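Local coordinates for protein dTDP-4-dehydrorhamnose 3,5-epimerase (PDB 2B9U) that probably catalyses the epimerisation of dTDP-4-dehydro-6-deoxyglucose at C3' and C5', a step of dTDP-L-rhamnose biosynthesis, at residues G95-K99 against S148-W152. Residues are numbered along the deposited sequence; the frame is centred on the assembly and turned at random.
Sequences GKYVK and SYIDW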
# COMPACT_ATOMS: atom_id res chain seq x y z
N GLY A 95 16.96 -3.44 23.83
CA GLY A 95 17.98 -4.19 23.12
C GLY A 95 17.50 -5.53 22.61
O GLY A 95 18.22 -6.19 21.87
N LYS A 96 16.30 -5.94 23.00
CA LYS A 96 15.70 -7.18 22.47
C LYS A 96 15.02 -6.92 21.13
O LYS A 96 14.66 -5.77 20.81
CB LYS A 96 14.71 -7.80 23.47
CG LYS A 96 15.31 -8.16 24.84
CD LYS A 96 16.17 -9.42 24.81
CE LYS A 96 16.79 -9.70 26.19
NZ LYS A 96 15.81 -9.49 27.31
N TYR A 97 14.83 -7.97 20.35
CA TYR A 97 14.35 -7.79 18.99
C TYR A 97 13.46 -8.92 18.51
O TYR A 97 13.56 -10.06 18.99
CB TYR A 97 15.53 -7.58 18.03
CG TYR A 97 16.49 -8.74 17.95
CD1 TYR A 97 16.21 -9.85 17.16
CD2 TYR A 97 17.69 -8.73 18.68
CE1 TYR A 97 17.08 -10.93 17.10
CE2 TYR A 97 18.57 -9.81 18.62
CZ TYR A 97 18.25 -10.90 17.82
OH TYR A 97 19.10 -11.98 17.73
N VAL A 98 12.59 -8.59 17.56
CA VAL A 98 11.76 -9.57 16.88
C VAL A 98 12.23 -9.68 15.42
O VAL A 98 12.53 -8.66 14.78
CB VAL A 98 10.24 -9.20 16.96
CG1 VAL A 98 9.39 -10.12 16.10
CG2 VAL A 98 9.75 -9.24 18.40
N LYS A 99 12.33 -10.91 14.94
CA LYS A 99 12.64 -11.22 13.55
C LYS A 99 11.44 -11.94 12.95
O LYS A 99 10.77 -12.73 13.63
CB LYS A 99 13.86 -12.15 13.45
CG LYS A 99 15.17 -11.52 13.85
CD LYS A 99 16.32 -12.39 13.42
CE LYS A 99 17.65 -11.82 13.80
NZ LYS A 99 18.77 -12.72 13.37
N SER A 148 24.60 -3.64 12.11
CA SER A 148 25.53 -4.64 12.63
C SER A 148 25.09 -5.23 13.97
O SER A 148 25.69 -6.19 14.47
CB SER A 148 26.93 -4.06 12.79
OG SER A 148 26.97 -3.01 13.75
N TYR A 149 24.06 -4.63 14.56
CA TYR A 149 23.45 -5.15 15.78
C TYR A 149 22.86 -6.53 15.54
O TYR A 149 22.73 -7.32 16.47
CB TYR A 149 22.37 -4.19 16.26
CG TYR A 149 21.86 -4.51 17.64
CD1 TYR A 149 22.65 -4.25 18.77
CD2 TYR A 149 20.60 -5.07 17.82
CE1 TYR A 149 22.19 -4.55 20.04
CE2 TYR A 149 20.13 -5.37 19.08
CZ TYR A 149 20.92 -5.10 20.18
OH TYR A 149 20.45 -5.39 21.43
N ILE A 150 22.56 -6.81 14.28
CA ILE A 150 21.83 -7.99 13.86
C ILE A 150 22.74 -8.84 13.01
O ILE A 150 23.59 -8.33 12.26
CB ILE A 150 20.56 -7.57 13.04
CG1 ILE A 150 19.58 -6.77 13.91
CG2 ILE A 150 19.89 -8.78 12.38
CD1 ILE A 150 18.96 -7.55 15.09
N ASP A 151 22.56 -10.15 13.11
CA ASP A 151 23.27 -11.11 12.27
C ASP A 151 22.37 -11.42 11.07
O ASP A 151 21.35 -12.08 11.21
CB ASP A 151 23.60 -12.36 13.11
CG ASP A 151 24.45 -13.38 12.37
OD1 ASP A 151 25.11 -13.03 11.37
OD2 ASP A 151 24.47 -14.54 12.81
N TRP A 152 22.73 -10.87 9.92
CA TRP A 152 21.96 -10.98 8.68
C TRP A 152 22.45 -12.18 7.88
O TRP A 152 23.64 -12.47 7.90
CB TRP A 152 22.14 -9.70 7.85
CG TRP A 152 21.68 -8.43 8.56
CD1 TRP A 152 22.48 -7.45 9.10
CD2 TRP A 152 20.33 -8.02 8.80
NE1 TRP A 152 21.71 -6.47 9.66
CE2 TRP A 152 20.39 -6.78 9.49
CE3 TRP A 152 19.08 -8.57 8.50
CZ2 TRP A 152 19.24 -6.09 9.88
CZ3 TRP A 152 17.94 -7.88 8.89
CH2 TRP A 152 18.03 -6.65 9.58
O HOH W 1 20.85 -11.46 15.15
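On the flattened, jelly-roll-like barrel of this cupin-clan epimerase, the residues leading into strand 97-103 and the first residues of that strand, the outermost within this chain of the five-stranded antiparallel sheet, meet the loop that follows strand 142-144. Tyr149 OH donates a hydrogen bond to Gly95 O, which lies in the plane of the phenol ring at its edge. The modelled length, 2.4 Å from Tyr149 OH to Gly95 O, is very short and should be taken as doubtful. CG of Tyr149 is anti to the backbone N (chi1 -169°), which turns the ring so that its hydroxyl reaches Gly95. A phenylalanine in place of this tyrosine would probably leave the Gly95 carbonyl without this donor. Next to this bond, Ile150 CD1 sits over the centre of one face of the Tyr97 ring, 3.9 Å from the centroid and 10° off the ring normal: a CH-pi contact. The two tyrosines meet obliquely, with Tyr97 CD2 4.2 Å from Tyr149 CE2. Lys99 runs out extended beyond CG. Its CE packs 4.0 Å from Ile150 CG2, and its NZ makes a weak hydrogen bond of 3.4 Å to Asp151 O. One water joins NZ to Asp151 N and Tyr97 OH, accepting from both nitrogens. The contact lies on the surface. Strand 79-86 pairs antiparallel with strand 97-103: Val85 touches both Tyr97 and Tyr149, and Val83 touches Ile150.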